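Local coordinates for protein CdiI toxin (Salmonella enterica subsp. enterica serovar Rubislaw str. ATCC 10717, PDB 4ZQU) that neutralises the toxic activity of its cognate CdiA toxin, as the immunity protein of a contact-dependent growth inhibition system, at residues B[7-12]-B[61-66]; B[29-34]-B[83-88]; B[19-24]-B[55-60]. One frame throughout, in Å; residues are numbered along the deposited sequence.

Contact 1: B[7-12]-B[61-66]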
ATOM      1  N   SER B   7       7.666 -15.212  -0.556  1.00 32.08           N
ATOM      2  CA  SER B   7       6.346 -15.211   0.060  1.00 31.65           C
ATOM      3  C   SER B   7       5.248 -15.329  -0.988  1.00 31.23           C
ATOM      4  O   SER B   7       5.493 -15.174  -2.184  1.00 30.43           O
ATOM      5  CB  SER B   7       6.130 -13.939   0.885  1.00 30.95           C
ATOM      6  OG  SER B   7       7.182 -13.734   1.811  1.00 32.34           O
ATOM      7  N   ALA B   8       4.037 -15.607  -0.519  1.00 31.33           N
ATOM      8  CA  ALA B   8       2.856 -15.639  -1.370  1.00 28.14           C
ATOM      9  C   ALA B   8       1.750 -14.826  -0.711  1.00 26.69           C
ATOM     10  O   ALA B   8       1.620 -14.819   0.514  1.00 26.78           O
ATOM     11  CB  ALA B   8       2.406 -17.069  -1.614  1.00 28.20           C
ATOM     12  N   TRP B   9       0.957 -14.136  -1.520  1.00 27.54           N
ATOM     13  CA  TRP B   9      -0.051 -13.234  -0.981  1.00 25.84           C
ATOM     14  C   TRP B   9      -1.443 -13.485  -1.544  1.00 24.83           C
ATOM     15  O   TRP B   9      -1.621 -14.186  -2.539  1.00 24.25           O
ATOM     16  CB  TRP B   9       0.340 -11.778  -1.243  1.00 23.13           C
ATOM     17  CG  TRP B   9       1.671 -11.388  -0.687  1.00 22.44           C
ATOM     18  CD1 TRP B   9       1.920 -10.855   0.542  1.00 22.97           C
ATOM     19  CD2 TRP B   9       2.939 -11.486  -1.346  1.00 20.98           C
ATOM     20  NE1 TRP B   9       3.264 -10.618   0.693  1.00 24.59           N
ATOM     21  CE2 TRP B   9       3.911 -10.997  -0.451  1.00 24.22           C
ATOM     22  CE3 TRP B   9       3.346 -11.942  -2.602  1.00 23.86           C
ATOM     23  CZ2 TRP B   9       5.266 -10.952  -0.773  1.00 24.77           C
ATOM     24  CZ3 TRP B   9       4.689 -11.897  -2.919  1.00 25.60           C
ATOM     25  CH2 TRP B   9       5.634 -11.405  -2.009  1.00 25.58           C
ATOM     26  N   ALA B  10      -2.425 -12.894  -0.880  1.00 26.19           N
ATOM     27  CA  ALA B  10      -3.805 -12.922  -1.327  1.00 28.29           C
ATOM     28  C   ALA B  10      -4.541 -11.813  -0.594  1.00 29.95           C
ATOM     29  O   ALA B  10      -4.038 -11.286   0.398  1.00 31.20           O
ATOM     30  CB  ALA B  10      -4.443 -14.276  -1.057  1.00 28.80           C
ATOM     31  N   SER B  11      -5.723 -11.452  -1.081  0.90 30.32           N
ATOM     32  CA  SER B  11      -6.512 -10.411  -0.434  0.90 30.50           C
ATOM     33  C   SER B  11      -7.989 -10.784  -0.367  0.90 32.50           C
ATOM     34  O   SER B  11      -8.551 -11.311  -1.330  0.90 32.01           O
ATOM     35  CB  SER B  11      -6.337  -9.078  -1.162  0.90 29.06           C
ATOM     36  OG  SER B  11      -6.851  -8.006  -0.391  0.90 28.00           O
ATOM     37  N   VAL B  12      -8.613 -10.503   0.773  1.00 32.48           N
ATOM     38  CA  VAL B  12     -10.008 -10.847   0.996  1.00 33.95           C
ATOM     39  C   VAL B  12     -10.876  -9.610   1.206  1.00 35.43           C
ATOM     40  O   VAL B  12     -10.612  -8.797   2.092  1.00 34.60           O
ATOM     41  CB  VAL B  12     -10.162 -11.781   2.214  1.00 32.15           C
ATOM     42  CG1 VAL B  12     -11.631 -12.064   2.488  1.00 31.99           C
ATOM     43  CG2 VAL B  12      -9.401 -13.072   1.986  1.00 32.37           C
ATOM     44  N   SER B  61       0.252 -17.063  -6.488  1.00 35.57           N
ATOM     45  CA  SER B  61       0.978 -15.845  -6.167  1.00 32.97           C
ATOM     46  C   SER B  61       2.388 -15.883  -6.734  1.00 30.74           C
ATOM     47  O   SER B  61       3.032 -16.933  -6.760  1.00 30.05           O
ATOM     48  CB  SER B  61       1.023 -15.628  -4.655  1.00 34.76           C
ATOM     49  OG  SER B  61       1.678 -14.414  -4.337  1.00 32.17           O
ATOM     50  N   ARG B  62       2.861 -14.728  -7.189  1.00 29.51           N
ATOM     51  CA  ARG B  62       4.190 -14.620  -7.768  1.00 28.66           C
ATOM     52  C   ARG B  62       5.139 -13.821  -6.885  1.00 26.05           C
ATOM     53  O   ARG B  62       4.757 -12.816  -6.288  1.00 24.94           O
ATOM     54  CB  ARG B  62       4.116 -13.978  -9.153  1.00 30.30           C
ATOM     55  CG  ARG B  62       3.472 -14.849 -10.209  1.00 29.61           C
ATOM     56  CD  ARG B  62       3.519 -14.171 -11.560  1.00 28.51           C
ATOM     57  NE  ARG B  62       2.607 -13.034 -11.633  1.00 29.02           N
ATOM     58  CZ  ARG B  62       2.762 -12.006 -12.461  1.00 30.45           C
ATOM     59  NH1 ARG B  62       3.804 -11.966 -13.282  1.00 29.15           N
ATOM     60  NH2 ARG B  62       1.880 -11.016 -12.464  1.00 31.39           N
ATOM     61  N   PHE B  63       6.379 -14.290  -6.807  1.00 28.54           N
ATOM     62  CA  PHE B  63       7.446 -13.590  -6.108  1.00 29.18           C
ATOM     63  C   PHE B  63       8.231 -12.786  -7.139  1.00 29.20           C
ATOM     64  O   PHE B  63       9.149 -13.301  -7.774  1.00 31.10           O
ATOM     65  CB  PHE B  63       8.339 -14.587  -5.369  1.00 28.30           C
ATOM     66  CG  PHE B  63       9.336 -13.951  -4.455  1.00 27.62           C
ATOM     67  CD1 PHE B  63       8.931 -13.044  -3.494  1.00 28.22           C
ATOM     68  CD2 PHE B  63      10.677 -14.280  -4.540  1.00 29.38           C
ATOM     69  CE1 PHE B  63       9.850 -12.462  -2.644  1.00 29.44           C
ATOM     70  CE2 PHE B  63      11.601 -13.703  -3.691  1.00 30.24           C
ATOM     71  CZ  PHE B  63      11.187 -12.793  -2.741  1.00 29.65           C
ATOM     72  N   VAL B  64       7.860 -11.521  -7.304  1.00 28.72           N
ATOM     73  CA  VAL B  64       8.219 -10.786  -8.509  1.00 29.94           C
ATOM     74  C   VAL B  64       8.584  -9.321  -8.237  1.00 30.65           C
ATOM     75  O   VAL B  64       8.035  -8.688  -7.337  1.00 32.16           O
ATOM     76  CB  VAL B  64       7.051 -10.874  -9.534  1.00 25.90           C
ATOM     77  CG1 VAL B  64       5.732 -10.483  -8.880  1.00 23.17           C
ATOM     78  CG2 VAL B  64       7.318 -10.044 -10.786  1.00 23.17           C
ATOM     79  N   LEU B  65       9.538  -8.805  -9.010  1.00 30.17           N
ATOM     80  CA  LEU B  65       9.930  -7.396  -8.971  1.00 27.51           C
ATOM     81  C   LEU B  65       9.644  -6.729 -10.320  1.00 26.30           C
ATOM     82  O   LEU B  65       9.439  -7.423 -11.314  1.00 25.39           O
ATOM     83  CB  LEU B  65      11.411  -7.270  -8.609  1.00 26.32           C
ATOM     84  CG  LEU B  65      11.719  -7.357  -7.117  1.00 24.14           C
ATOM     85  CD1 LEU B  65      13.216  -7.436  -6.892  1.00 25.25           C
ATOM     86  CD2 LEU B  65      11.125  -6.160  -6.395  1.00 21.37           C
ATOM     87  N   PRO B  66       9.614  -5.381 -10.361  1.00 26.72           N
ATOM     88  CA  PRO B  66       9.334  -4.704 -11.636  1.00 26.20           C
ATOM     89  C   PRO B  66      10.333  -5.047 -12.737  1.00 28.73           C
ATOM     90  O   PRO B  66       9.940  -5.331 -13.870  1.00 27.84           O
ATOM     91  CB  PRO B  66       9.432  -3.219 -11.274  1.00 24.64           C
ATOM     92  CG  PRO B  66       9.133  -3.164  -9.825  1.00 24.23           C
ATOM     93  CD  PRO B  66       9.693  -4.425  -9.241  1.00 24.75           C
TER
HETATM   94  O   HOH W   1       4.755 -15.845  -4.373  1.00 48.57           O
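S61 and W9 join the loop that follows helix 47-59 to strand 8-14, an inner strand of the immunity protein's antiparallel sheet. The serine carries its OG anti to the backbone N (chi1 -177°), where the hydroxyl accepts the W9 N-H at 2.9 Å from W9 N to S61 OG in a nearly straight bond, 167° at the hydrogen. The same hydroxyl is bonded to Y24 O on strand 19-26, so one side chain ties the loop to two neighbouring strands. Beside this bond, S61 CB packs on A8 CB at 3.6 Å. The indole of W9 has CG beside its own backbone N (chi1 -57°), and its benzo edge faces the loop: CZ3 meets R62 O in the ring plane at 3.5 Å, while CE3 lies obliquely to S61 OG. S7 CB sits over one indole face, offset toward the rim. F63 brings its ring to the end of the tryptophan; the two aromatic side chains cross at a slant and meet rim to rim. The F63 ring also stacks on Y27 and meets H75 edge-to-face. Its nearest approach to the indole is F63 CD1 to W9 CH2, 4.0 Å.

Contact 2: B[29-34]-B[83-88]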
ATOM      1  N   SER B  29       5.912  -4.953  -1.309  1.00 30.25           N
ATOM      2  CA  SER B  29       4.497  -4.682  -1.530  1.00 27.59           C
ATOM      3  C   SER B  29       3.871  -5.853  -2.278  1.00 27.30           C
ATOM      4  O   SER B  29       4.564  -6.602  -2.966  1.00 27.42           O
ATOM      5  CB  SER B  29       4.302  -3.384  -2.316  1.00 27.09           C
ATOM      6  OG  SER B  29       4.841  -3.492  -3.623  1.00 26.44           O
ATOM      7  N   ASN B  30       2.563  -6.018  -2.132  1.00 27.30           N
ATOM      8  CA  ASN B  30       1.838  -7.029  -2.890  1.00 28.50           C
ATOM      9  C   ASN B  30       0.543  -6.446  -3.437  1.00 28.85           C
ATOM     10  O   ASN B  30      -0.109  -5.637  -2.778  1.00 29.34           O
ATOM     11  CB  ASN B  30       1.559  -8.259  -2.026  1.00 29.28           C
ATOM     12  CG  ASN B  30       0.758  -7.931  -0.783  1.00 29.44           C
ATOM     13  OD1 ASN B  30      -0.462  -8.092  -0.755  1.00 31.24           O
ATOM     14  ND2 ASN B  30       1.443  -7.467   0.256  1.00 27.36           N
ATOM     15  N   GLN B  31       0.175  -6.845  -4.648  1.00 29.03           N
ATOM     16  CA  GLN B  31      -0.960  -6.227  -5.315  1.00 28.34           C
ATOM     17  C   GLN B  31      -1.722  -7.192  -6.213  1.00 29.50           C
ATOM     18  O   GLN B  31      -1.212  -8.251  -6.579  1.00 31.54           O
ATOM     19  CB  GLN B  31      -0.487  -5.032  -6.137  1.00 29.20           C
ATOM     20  CG  GLN B  31       0.505  -5.384  -7.228  1.00 29.74           C
ATOM     21  CD  GLN B  31       1.090  -4.154  -7.884  1.00 30.46           C
ATOM     22  OE1 GLN B  31       0.546  -3.639  -8.860  1.00 29.62           O
ATOM     23  NE2 GLN B  31       2.203  -3.669  -7.343  1.00 31.41           N
ATOM     24  N   LEU B  32      -2.946  -6.800  -6.563  1.00 27.22           N
ATOM     25  CA  LEU B  32      -3.816  -7.584  -7.432  1.00 26.50           C
ATOM     26  C   LEU B  32      -3.085  -8.077  -8.674  1.00 26.06           C
ATOM     27  O   LEU B  32      -2.624  -7.281  -9.495  1.00 29.15           O
ATOM     28  CB  LEU B  32      -5.039  -6.759  -7.833  1.00 25.62           C
ATOM     29  CG  LEU B  32      -6.106  -7.471  -8.664  1.00 25.32           C
ATOM     30  CD1 LEU B  32      -6.714  -8.617  -7.872  1.00 27.48           C
ATOM     31  CD2 LEU B  32      -7.177  -6.488  -9.110  1.00 24.82           C
ATOM     32  N   ASP B  33      -2.972  -9.395  -8.788  1.00 23.77           N
ATOM     33  CA  ASP B  33      -2.283 -10.031  -9.903  1.00 26.00           C
ATOM     34  C   ASP B  33      -3.269 -10.384 -11.015  1.00 28.81           C
ATOM     35  O   ASP B  33      -4.139 -11.231 -10.825  1.00 30.32           O
ATOM     36  CB  ASP B  33      -1.555 -11.287  -9.415  1.00 27.53           C
ATOM     37  CG  ASP B  33      -0.591 -11.854 -10.440  1.00 28.79           C
ATOM     38  OD1 ASP B  33      -0.631 -11.440 -11.615  1.00 28.95           O
ATOM     39  OD2 ASP B  33       0.208 -12.736 -10.064  1.00 32.27           O
ATOM     40  N   PRO B  34      -3.132  -9.739 -12.187  1.00 30.40           N
ATOM     41  CA  PRO B  34      -4.007 -10.034 -13.329  1.00 30.55           C
ATOM     42  C   PRO B  34      -3.848 -11.464 -13.842  1.00 31.23           C
ATOM     43  O   PRO B  34      -4.696 -11.941 -14.590  1.00 31.08           O
ATOM     44  CB  PRO B  34      -3.556  -9.022 -14.388  1.00 29.66           C
ATOM     45  CG  PRO B  34      -2.167  -8.650 -13.996  1.00 29.45           C
ATOM     46  CD  PRO B  34      -2.164  -8.673 -12.500  1.00 29.08           C
ATOM     47  N   ASP B  83       4.704  -4.854 -16.229  1.00 31.81           N
ATOM     48  CA  ASP B  83       3.305  -4.471 -16.410  1.00 32.99           C
ATOM     49  C   ASP B  83       2.470  -4.637 -15.142  1.00 32.97           C
ATOM     50  O   ASP B  83       1.463  -3.947 -14.960  1.00 34.68           O
ATOM     51  CB  ASP B  83       2.678  -5.281 -17.543  1.00 35.33           C
ATOM     52  CG  ASP B  83       3.200  -4.877 -18.904  1.00 41.52           C
ATOM     53  OD1 ASP B  83       3.561  -3.694 -19.084  1.00 42.26           O
ATOM     54  OD2 ASP B  83       3.256  -5.748 -19.794  1.00 46.13           O
ATOM     55  N   LEU B  84       2.866  -5.577 -14.290  1.00 29.65           N
ATOM     56  CA  LEU B  84       2.208  -5.755 -13.005  1.00 27.82           C
ATOM     57  C   LEU B  84       2.345  -4.487 -12.171  1.00 27.37           C
ATOM     58  O   LEU B  84       1.364  -3.967 -11.633  1.00 25.62           O
ATOM     59  CB  LEU B  84       2.798  -6.950 -12.255  1.00 26.27           C
ATOM     60  CG  LEU B  84       2.266  -7.191 -10.839  1.00 24.99           C
ATOM     61  CD1 LEU B  84       0.819  -7.653 -10.873  1.00 23.87           C
ATOM     62  CD2 LEU B  84       3.134  -8.183 -10.076  1.00 23.06           C
ATOM     63  N   TYR B  85       3.574  -3.983 -12.096  1.00 28.03           N
ATOM     64  CA  TYR B  85       3.906  -2.842 -11.252  1.00 26.68           C
ATOM     65  C   TYR B  85       3.576  -1.486 -11.879  1.00 27.89           C
ATOM     66  O   TYR B  85       3.585  -0.468 -11.183  1.00 26.61           O
ATOM     67  CB  TYR B  85       5.391  -2.889 -10.890  1.00 24.97           C
ATOM     68  CG  TYR B  85       5.723  -3.886  -9.803  1.00 26.53           C
ATOM     69  CD1 TYR B  85       6.129  -5.179 -10.113  1.00 26.91           C
ATOM     70  CD2 TYR B  85       5.632  -3.533  -8.463  1.00 25.74           C
ATOM     71  CE1 TYR B  85       6.435  -6.092  -9.117  1.00 25.73           C
ATOM     72  CE2 TYR B  85       5.933  -4.437  -7.462  1.00 26.81           C
ATOM     73  CZ  TYR B  85       6.336  -5.714  -7.794  1.00 25.70           C
ATOM     74  OH  TYR B  85       6.639  -6.612  -6.797  1.00 25.35           O
ATOM     75  N   ASP B  86       3.288  -1.471 -13.181  1.00 27.94           N
ATOM     76  CA  ASP B  86       2.974  -0.227 -13.890  1.00 27.40           C
ATOM     77  C   ASP B  86       1.747   0.465 -13.299  1.00 28.60           C
ATOM     78  O   ASP B  86       0.691  -0.147 -13.159  1.00 30.66           O
ATOM     79  CB  ASP B  86       2.755  -0.494 -15.380  1.00 26.59           C
ATOM     80  CG  ASP B  86       2.362   0.759 -16.143  1.00 27.93           C
ATOM     81  OD1 ASP B  86       3.256   1.564 -16.476  1.00 28.18           O
ATOM     82  OD2 ASP B  86       1.156   0.944 -16.402  1.00 30.05           O
ATOM     83  N   SER B  87       1.896   1.745 -12.967  1.00 30.26           N
ATOM     84  CA  SER B  87       0.881   2.481 -12.213  1.00 32.93           C
ATOM     85  C   SER B  87      -0.430   2.659 -12.968  1.00 35.12           C
ATOM     86  O   SER B  87      -1.500   2.707 -12.360  1.00 37.56           O
ATOM     87  CB  SER B  87       1.418   3.855 -11.803  1.00 36.25           C
ATOM     88  OG  SER B  87       1.744   4.638 -12.938  1.00 42.13           O
ATOM     89  N   ARG B  88      -0.348   2.766 -14.289  1.00 35.76           N
ATOM     90  CA  ARG B  88      -1.544   2.916 -15.101  1.00 36.12           C
ATOM     91  C   ARG B  88      -2.290   1.592 -15.203  1.00 34.35           C
ATOM     92  O   ARG B  88      -3.495   1.538 -14.972  1.00 33.96           O
ATOM     93  CB  ARG B  88      -1.189   3.451 -16.488  1.00 40.99           C
ATOM     94  CG  ARG B  88      -1.120   4.964 -16.535  1.00 47.68           C
ATOM     95  CD  ARG B  88      -1.089   5.510 -17.959  1.00 53.77           C
ATOM     96  NE  ARG B  88      -0.669   6.913 -18.043  1.00 58.06           N
ATOM     97  CZ  ARG B  88       0.449   7.424 -17.525  1.00 60.05           C
ATOM     98  NH1 ARG B  88       1.341   6.653 -16.917  1.00 58.46           N
ATOM     99  NH2 ARG B  88       0.697   8.718 -17.660  1.00 63.16           N
TER
HETATM  100  O   HOH W   2       7.385  -5.275  -3.925  1.00 31.28           O
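L84 meets D33 and P34 through one methyl, joining the short helix 82-85 to strand 30-41. L84 CD1 packs against P34 CD at 3.5 Å, stands 3.7 Å from L32 O, and reaches the CA and carboxylate oxygen of D33 at somewhat longer range. The leucine has CG anti to its backbone N (chi1 176°), on the side of its carbonyl carbon, and its side chain runs at about a right angle to that of D33. Two residues before D33, the buried Q31 has its CB directed toward segment 83-88, the chain extended beyond CG. Its amide comes close to L84 O and to the CD2-CE2 side of the Y85 ring; the amide and ring planes are 69° apart. At the far end of the phenol, S29 OG approaches the ring edge, 4.1 Å from Y85 CE2. A water links the two residues, 3.1 Å from S29 OG and donating to Y85 OH over 3.3 Å.

The next shell fixes these groups. D33 forms a salt bridge with R62 through OD1 and a hydrogen bond with S25 OG through OD2, while Y85 OH bonds to V64 O and L84 O accepts from R93 NH1. S29 OG bonds to R29 of the toxin chain; a strand of that chain pairs antiparallel with N30 and Q31, a beta-augmentation that carries the sheet across the interface.

Chemically, the contact is mixed: a leucine methyl packs on P34 CD and lies near the backbone of L32 and D33, whereas buried polar groups draw their partners largely from surrounding residues. The D33-R62 pair would be expected to favour the ionised carboxylate, and the Y85 ring packs beside the side chains of S29 and Q31 and on R29 of the toxin chain.

Contact 3: B[19-24]-B[55-60]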
ATOM      1  N   ILE B  19     -18.068 -12.984  -0.258  1.00 44.96           N
ATOM      2  CA  ILE B  19     -16.681 -13.015   0.185  1.00 43.04           C
ATOM      3  C   ILE B  19     -15.784 -13.198  -1.037  1.00 41.61           C
ATOM      4  O   ILE B  19     -15.989 -14.118  -1.830  1.00 41.38           O
ATOM      5  CB  ILE B  19     -16.420 -14.147   1.188  1.00 43.47           C
ATOM      6  CG1 ILE B  19     -17.268 -13.953   2.443  1.00 43.95           C
ATOM      7  CG2 ILE B  19     -14.943 -14.213   1.544  1.00 42.37           C
ATOM      8  CD1 ILE B  19     -17.016 -14.998   3.503  1.00 44.78           C
ATOM      9  N   CYS B  20     -14.795 -12.323  -1.190  1.00 39.54           N
ATOM     10  CA  CYS B  20     -13.970 -12.313  -2.393  1.00 37.46           C
ATOM     11  C   CYS B  20     -12.490 -12.506  -2.090  1.00 35.00           C
ATOM     12  O   CYS B  20     -11.872 -11.673  -1.430  1.00 34.38           O
ATOM     13  CB  CYS B  20     -14.171 -11.003  -3.157  1.00 36.98           C
ATOM     14  SG  CYS B  20     -13.323 -10.926  -4.748  1.00 37.64           S
ATOM     15  N   VAL B  21     -11.921 -13.599  -2.593  1.00 34.20           N
ATOM     16  CA  VAL B  21     -10.501 -13.881  -2.407  1.00 31.58           C
ATOM     17  C   VAL B  21      -9.738 -13.761  -3.724  1.00 31.74           C
ATOM     18  O   VAL B  21     -10.029 -14.473  -4.686  1.00 31.02           O
ATOM     19  CB  VAL B  21     -10.273 -15.286  -1.819  1.00 30.05           C
ATOM     20  CG1 VAL B  21      -8.788 -15.535  -1.611  1.00 29.35           C
ATOM     21  CG2 VAL B  21     -11.034 -15.447  -0.512  1.00 27.74           C
ATOM     22  N   ASP B  22      -8.763 -12.855  -3.756  1.00 32.07           N
ATOM     23  CA  ASP B  22      -7.939 -12.633  -4.942  1.00 33.06           C
ATOM     24  C   ASP B  22      -6.474 -12.943  -4.680  1.00 31.64           C
ATOM     25  O   ASP B  22      -5.984 -12.765  -3.569  1.00 31.69           O
ATOM     26  CB  ASP B  22      -8.057 -11.185  -5.427  1.00 32.22           C
ATOM     27  CG  ASP B  22      -9.391 -10.886  -6.058  1.00 31.62           C
ATOM     28  OD1 ASP B  22     -10.254 -10.313  -5.361  1.00 33.75           O
ATOM     29  OD2 ASP B  22      -9.574 -11.212  -7.249  1.00 30.26           O
ATOM     30  N   THR B  23      -5.775 -13.389  -5.717  1.00 30.39           N
ATOM     31  CA  THR B  23      -4.335 -13.572  -5.646  1.00 27.61           C
ATOM     32  C   THR B  23      -3.612 -12.229  -5.722  1.00 26.19           C
ATOM     33  O   THR B  23      -3.864 -11.430  -6.622  1.00 27.59           O
ATOM     34  CB  THR B  23      -3.827 -14.477  -6.784  1.00 27.60           C
ATOM     35  OG1 THR B  23      -4.351 -15.799  -6.620  1.00 28.74           O
ATOM     36  CG2 THR B  23      -2.313 -14.536  -6.783  1.00 26.40           C
ATOM     37  N   TYR B  24      -2.729 -11.980  -4.760  1.00 24.94           N
ATOM     38  CA  TYR B  24      -1.831 -10.833  -4.813  1.00 24.23           C
ATOM     39  C   TYR B  24      -0.410 -11.320  -5.038  1.00 25.22           C
ATOM     40  O   TYR B  24      -0.057 -12.426  -4.636  1.00 21.05           O
ATOM     41  CB  TYR B  24      -1.896 -10.006  -3.529  1.00 23.47           C
ATOM     42  CG  TYR B  24      -2.958  -8.936  -3.522  1.00 24.35           C
ATOM     43  CD1 TYR B  24      -4.121  -9.076  -4.264  1.00 26.35           C
ATOM     44  CD2 TYR B  24      -2.794  -7.778  -2.775  1.00 24.68           C
ATOM     45  CE1 TYR B  24      -5.091  -8.091  -4.258  1.00 27.10           C
ATOM     46  CE2 TYR B  24      -3.750  -6.788  -2.767  1.00 24.70           C
ATOM     47  CZ  TYR B  24      -4.899  -6.950  -3.507  1.00 26.35           C
ATOM     48  OH  TYR B  24      -5.861  -5.968  -3.495  1.00 28.27           O
ATOM     49  N   LYS B  55      -5.903 -21.015  -0.128  1.00 39.59           N
ATOM     50  CA  LYS B  55      -4.688 -21.742  -0.481  1.00 41.88           C
ATOM     51  C   LYS B  55      -4.468 -21.792  -1.992  1.00 41.78           C
ATOM     52  O   LYS B  55      -3.339 -21.656  -2.468  1.00 40.14           O
ATOM     53  CB  LYS B  55      -4.722 -23.159   0.094  1.00 46.17           C
ATOM     54  CG  LYS B  55      -3.476 -23.500   0.897  1.00 48.90           C
ATOM     55  CD  LYS B  55      -3.466 -24.942   1.377  1.00 53.51           C
ATOM     56  CE  LYS B  55      -2.079 -25.338   1.880  1.00 54.44           C
ATOM     57  NZ  LYS B  55      -1.183 -24.157   2.079  1.00 52.87           N
ATOM     58  N   ASP B  56      -5.549 -21.983  -2.742  1.00 43.49           N
ATOM     59  CA  ASP B  56      -5.474 -22.028  -4.199  1.00 43.80           C
ATOM     60  C   ASP B  56      -5.049 -20.674  -4.764  1.00 41.86           C
ATOM     61  O   ASP B  56      -4.271 -20.604  -5.715  1.00 42.62           O
ATOM     62  CB  ASP B  56      -6.818 -22.453  -4.787  1.00 45.93           C
ATOM     63  CG  ASP B  56      -6.799 -22.511  -6.299  1.00 48.44           C
ATOM     64  OD1 ASP B  56      -6.211 -23.461  -6.856  1.00 50.09           O
ATOM     65  OD2 ASP B  56      -7.384 -21.607  -6.932  1.00 48.82           O
ATOM     66  N   ALA B  57      -5.561 -19.604  -4.166  1.00 39.96           N
ATOM     67  CA  ALA B  57      -5.185 -18.249  -4.549  1.00 37.14           C
ATOM     68  C   ALA B  57      -3.715 -17.986  -4.245  1.00 35.12           C
ATOM     69  O   ALA B  57      -3.013 -17.353  -5.030  1.00 34.78           O
ATOM     70  CB  ALA B  57      -6.064 -17.236  -3.838  1.00 36.66           C
ATOM     71  N   LEU B  58      -3.259 -18.480  -3.097  1.00 34.96           N
ATOM     72  CA  LEU B  58      -1.867 -18.326  -2.683  1.00 34.00           C
ATOM     73  C   LEU B  58      -0.920 -19.061  -3.619  1.00 35.10           C
ATOM     74  O   LEU B  58       0.199 -18.609  -3.867  1.00 34.87           O
ATOM     75  CB  LEU B  58      -1.670 -18.834  -1.251  1.00 31.54           C
ATOM     76  CG  LEU B  58      -2.129 -17.927  -0.112  1.00 28.29           C
ATOM     77  CD1 LEU B  58      -1.986 -18.633   1.220  1.00 28.87           C
ATOM     78  CD2 LEU B  58      -1.322 -16.652  -0.116  1.00 27.70           C
ATOM     79  N   SER B  59      -1.372 -20.198  -4.135  1.00 35.83           N
ATOM     80  CA  SER B  59      -0.546 -21.018  -5.007  1.00 37.23           C
ATOM     81  C   SER B  59      -0.267 -20.317  -6.335  1.00 35.64           C
ATOM     82  O   SER B  59       0.696 -20.647  -7.028  1.00 34.46           O
ATOM     83  CB  SER B  59      -1.212 -22.373  -5.254  1.00 41.49           C
ATOM     84  OG  SER B  59      -2.508 -22.212  -5.800  1.00 43.58           O
ATOM     85  N   HIS B  60      -1.110 -19.349  -6.681  1.00 41.17           N
ATOM     86  CA  HIS B  60      -0.946 -18.604  -7.924  1.00 39.17           C
ATOM     87  C   HIS B  60      -0.191 -17.299  -7.717  1.00 35.90           C
ATOM     88  O   HIS B  60      -0.013 -16.522  -8.653  1.00 34.60           O
ATOM     89  CB  HIS B  60      -2.306 -18.316  -8.557  1.00 39.98           C
ATOM     90  CG  HIS B  60      -2.965 -19.527  -9.132  1.00 41.19           C
ATOM     91  ND1 HIS B  60      -3.564 -20.491  -8.350  1.00 43.03           N
ATOM     92  CD2 HIS B  60      -3.099 -19.945 -10.414  1.00 42.01           C
ATOM     93  CE1 HIS B  60      -4.048 -21.443  -9.125  1.00 44.97           C
ATOM     94  NE2 HIS B  60      -3.781 -21.138 -10.380  1.00 44.29           N
TER
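T23 and A57 bring strand 19-26 against the last turn of helix 47-59, and the threonine supplies the polar link. Its CB lies 3.5 Å from A57 O, and both branches reach that oxygen. From there OG1 stands beside the T23 backbone N (chi1 -65°) and donates to A57 O in a short bond, 2.6 Å between T23 OG1 and A57 O. The hydroxyl comes in from the flank of the carbonyl, with a C=O...donor angle of 114°. OG1 also touches A57 CB and H60 CB, and takes a weak hydrogen bond from V37 N on strand 30-41. The other branch, CG2, is anti to the backbone N and touches two carbonyl oxygens, A57 O at 3.4 Å and H60 O at 3.6 Å.

Two residues earlier on the same face of the strand, V21 CG1 packs on A57 CB at 3.9 Å. The small alanine thus allows the helix close to the strand: the axes of strand segment 19-24 and helix segment 55-59 approach to 7.2 Å and run nearly parallel, 21° apart.

A57 O is gripped twice, by T23 OG1 and by H60 N. H60 also turns its ring back onto the helix, ND1 donating to D56 O at 2.7 Å with the oxygen near the ring plane. The imidazole thereby meets this carbonyl edge-on and adds to a weak backbone bond from S59 N, while D56 OD2 is held by H39 NE2 of strand 30-41. Helix 47-59 is laid along one face of an antiparallel sheet, the helix-on-sheet packing of an alpha+beta fold, with its C-terminal end held by side-chain hydrogen bonds.

Overall arrangement
All three contacts reach the seven-stranded antiparallel sheet, through three successive strands: 8-14 in contact 1, 19-26 in contact 3 and 30-41 in contact 2. Their second segments follow along the chain in a different order, 55-60, 61-66 and 83-88, so contact 3 falls within the span of contact 1, whereas contact 2 crosses both. Contact 1 lies about 10 Å, centre to centre, from each of the others, which are about 15 Å apart. Helix 47-59 runs directly into the loop of contact 1, and contacts 1 and 2 also touch where W9 packs on N30. The three therefore form one connected region beside strand 30-41, which the toxin extends by beta-augmentation.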